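Local coordinates for protein immunoreactive 84kD antigen PG93 (Porphyromonas gingivalis, PDB 5M11) that serves as an essential cell-surface component of the type-IX secretion system and binds zinc and calcium ions, at residues A[336-344]-A[369-377]. Numbering follows the deposited sequence.
Sequences NLMGHAGMV and SFNDAIDIA. With ZN (zinc ion), chain H.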
loop_
_atom_site.group_PDB
_atom_site.type_symbol
_atom_site.label_atom_id
_atom_site.label_comp_id
_atom_site.label_asym_id
_atom_site.label_seq_id
_atom_site.Cartn_x
_atom_site.Cartn_y
_atom_site.Cartn_z
ATOM N N ASN A 336 -20.205 -10.173 4.274
ATOM C CA ASN A 336 -19.656 -11.528 4.325
ATOM C C ASN A 336 -18.275 -11.581 3.581
ATOM O O ASN A 336 -17.914 -12.640 3.050
ATOM C CB ASN A 336 -20.663 -12.552 3.722
ATOM C CG ASN A 336 -22.085 -12.473 4.254
ATOM O OD1 ASN A 336 -22.417 -12.989 5.331
ATOM N ND2 ASN A 336 -22.949 -11.789 3.518
ATOM N N LEU A 337 -17.511 -10.435 3.552
ATOM C CA LEU A 337 -16.168 -10.324 2.927
ATOM C C LEU A 337 -15.111 -10.753 3.972
ATOM O O LEU A 337 -14.341 -9.942 4.504
ATOM C CB LEU A 337 -15.904 -8.899 2.351
ATOM C CG LEU A 337 -14.625 -8.662 1.492
ATOM C CD1 LEU A 337 -14.657 -9.437 0.176
ATOM C CD2 LEU A 337 -14.449 -7.189 1.178
ATOM N N MET A 338 -15.135 -12.060 4.278
ATOM C CA MET A 338 -14.311 -12.727 5.279
ATOM C C MET A 338 -13.168 -13.504 4.622
ATOM O O MET A 338 -12.901 -13.322 3.432
ATOM C CB MET A 338 -15.200 -13.671 6.122
ATOM C CG MET A 338 -16.094 -12.941 7.107
ATOM S SD MET A 338 -17.386 -13.971 7.844
ATOM C CE MET A 338 -16.451 -14.834 9.109
ATOM N N GLY A 339 -12.489 -14.328 5.421
ATOM C CA GLY A 339 -11.403 -15.191 4.977
ATOM C C GLY A 339 -10.035 -14.557 4.825
ATOM O O GLY A 339 -9.092 -15.252 4.417
ATOM N N HIS A 340 -9.912 -13.236 5.115
ATOM C CA HIS A 340 -8.623 -12.553 5.019
ATOM C C HIS A 340 -7.829 -12.890 6.257
ATOM O O HIS A 340 -8.276 -12.581 7.360
ATOM C CB HIS A 340 -8.773 -11.030 4.847
ATOM C CG HIS A 340 -7.488 -10.353 4.471
ATOM N ND1 HIS A 340 -6.461 -10.188 5.386
ATOM C CD2 HIS A 340 -7.096 -9.839 3.281
ATOM C CE1 HIS A 340 -5.481 -9.590 4.725
ATOM N NE2 HIS A 340 -5.817 -9.357 3.455
ATOM N N ALA A 341 -6.671 -13.553 6.082
ATOM C CA ALA A 341 -5.784 -13.966 7.170
ATOM C C ALA A 341 -5.516 -12.813 8.163
ATOM O O ALA A 341 -5.188 -11.696 7.748
ATOM C CB ALA A 341 -4.478 -14.485 6.600
ATOM N N GLY A 342 -5.741 -13.093 9.450
ATOM C CA GLY A 342 -5.546 -12.141 10.537
ATOM C C GLY A 342 -4.105 -11.690 10.605
ATOM O O GLY A 342 -3.190 -12.507 10.399
ATOM N N MET A 343 -3.900 -10.368 10.819
ATOM C CA MET A 343 -2.576 -9.763 10.873
ATOM C C MET A 343 -2.607 -8.452 11.672
ATOM O O MET A 343 -3.391 -7.535 11.387
ATOM C CB MET A 343 -2.025 -9.545 9.444
ATOM C CG MET A 343 -0.702 -8.816 9.361
ATOM S SD MET A 343 0.765 -9.793 9.766
ATOM C CE MET A 343 0.861 -10.896 8.331
ATOM N N VAL A 344 -1.748 -8.382 12.689
ATOM C CA VAL A 344 -1.598 -7.197 13.518
ATOM C C VAL A 344 -0.140 -6.750 13.334
ATOM O O VAL A 344 0.783 -7.564 13.424
ATOM C CB VAL A 344 -2.010 -7.428 15.001
ATOM C CG1 VAL A 344 -1.847 -6.160 15.819
ATOM C CG2 VAL A 344 -3.445 -7.931 15.109
ATOM N N SER A 369 -10.264 -19.267 13.889
ATOM C CA SER A 369 -9.467 -19.084 12.679
ATOM C C SER A 369 -8.542 -17.844 12.641
ATOM O O SER A 369 -7.663 -17.815 11.775
ATOM C CB SER A 369 -10.374 -19.072 11.450
ATOM O OG SER A 369 -11.343 -18.036 11.481
ATOM N N PHE A 370 -8.691 -16.868 13.558
ATOM C CA PHE A 370 -7.915 -15.607 13.564
ATOM C C PHE A 370 -7.843 -14.993 12.165
ATOM O O PHE A 370 -6.787 -14.972 11.524
ATOM C CB PHE A 370 -6.500 -15.688 14.189
ATOM C CG PHE A 370 -5.921 -14.298 14.410
ATOM C CD1 PHE A 370 -6.566 -13.377 15.230
ATOM C CD2 PHE A 370 -4.762 -13.894 13.755
ATOM C CE1 PHE A 370 -6.045 -12.093 15.413
ATOM C CE2 PHE A 370 -4.246 -12.605 13.937
ATOM C CZ PHE A 370 -4.890 -11.714 14.762
ATOM N N ASN A 371 -9.006 -14.548 11.689
ATOM C CA ASN A 371 -9.183 -13.900 10.401
ATOM C C ASN A 371 -9.882 -12.568 10.581
ATOM O O ASN A 371 -10.603 -12.359 11.563
ATOM C CB ASN A 371 -10.003 -14.785 9.439
ATOM C CG ASN A 371 -9.321 -16.019 8.894
ATOM O OD1 ASN A 371 -8.138 -16.026 8.523
ATOM N ND2 ASN A 371 -10.099 -17.072 8.738
ATOM N N ASP A 372 -9.686 -11.686 9.594
ATOM C CA ASP A 372 -10.282 -10.370 9.443
ATOM C C ASP A 372 -10.188 -9.555 10.719
ATOM O O ASP A 372 -11.213 -9.174 11.292
ATOM C CB ASP A 372 -11.744 -10.462 8.959
ATOM C CG ASP A 372 -12.003 -11.554 7.941
ATOM O OD1 ASP A 372 -11.515 -11.423 6.792
ATOM O OD2 ASP A 372 -12.686 -12.544 8.295
ATOM N N ALA A 373 -8.947 -9.290 11.163
ATOM C CA ALA A 373 -8.672 -8.397 12.287
ATOM C C ALA A 373 -8.944 -6.982 11.769
ATOM O O ALA A 373 -8.293 -6.553 10.817
ATOM C CB ALA A 373 -7.233 -8.568 12.751
ATOM N N ILE A 374 -9.970 -6.304 12.295
ATOM C CA ILE A 374 -10.385 -5.021 11.719
ATOM C C ILE A 374 -10.293 -3.779 12.655
ATOM O O ILE A 374 -10.489 -2.657 12.155
ATOM C CB ILE A 374 -11.824 -5.141 11.157
ATOM C CG1 ILE A 374 -12.763 -5.820 12.162
ATOM C CG2 ILE A 374 -11.826 -5.856 9.815
ATOM C CD1 ILE A 374 -14.033 -5.291 12.140
ATOM N N ASP A 375 -10.033 -3.951 13.971
ATOM C CA ASP A 375 -9.896 -2.797 14.867
ATOM C C ASP A 375 -8.927 -3.082 16.027
ATOM O O ASP A 375 -8.809 -4.210 16.509
ATOM C CB ASP A 375 -11.258 -2.291 15.408
ATOM C CG ASP A 375 -11.393 -0.769 15.594
ATOM O OD1 ASP A 375 -10.347 -0.070 15.685
ATOM O OD2 ASP A 375 -12.539 -0.284 15.684
ATOM N N ILE A 376 -8.212 -2.029 16.433
ATOM C CA ILE A 376 -7.251 -2.027 17.526
ATOM C C ILE A 376 -7.727 -1.054 18.597
ATOM O O ILE A 376 -8.399 -0.054 18.290
ATOM C CB ILE A 376 -5.814 -1.651 17.045
ATOM C CG1 ILE A 376 -5.472 -2.221 15.626
ATOM C CG2 ILE A 376 -4.744 -2.039 18.091
ATOM C CD1 ILE A 376 -5.162 -3.752 15.519
ATOM N N ALA A 377 -7.389 -1.366 19.861
ATOM C CA ALA A 377 -7.628 -0.527 21.029
ATOM C C ALA A 377 -6.448 -0.707 21.947
ATOM O O ALA A 377 -6.204 -1.816 22.400
ATOM C CB ALA A 377 -8.941 -0.880 21.715
HETATM ZN ZN ZN H . -4.396 -8.824 1.958
#
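The carboxylate of D372 bends round to the loop before strand 343-347 and grips it at H340. From CB the chain turns beside its own backbone N (chi1 -38°), which carries CG to 3.7 Å from M338 CA. At the tip, OD1 accepts a bond from H340 N at 2.9 Å, on its syn side though 35° out of the carboxylate plane. OD2 takes a weak bond from G339 N and lies against CA, CB and CG of M338, whose side chain crosses at about a right angle. A short carboxylate suits this place because its two oxygens can serve successive N-H groups, while G339 readily adopts its positive phi. The backbone answers: D372 N donates to H340 O (2.8 Å), and G342 N to F370 O (3.0 Å), a single bridge pairing A341 with N371. Glycine suits position 342, for without a side chain its CA can come to 4.0 Å from N371 CA; the F370 ring meets its backbone obliquely, CE2 3.5 Å from G342 C, with V344 CG2 at its edge. The H340 imidazole leads off from the contact; ND1 donates to A341 O, which restrains the ring's rotation, and NE2 binds zinc at 2.1 Å together with D315. The contact joins two successive four-stranded antiparallel sheets, consistent with adjacent propeller blades: V344 meets I376 on 373-378, first strand of the next sheet, and packs on strand 386-390.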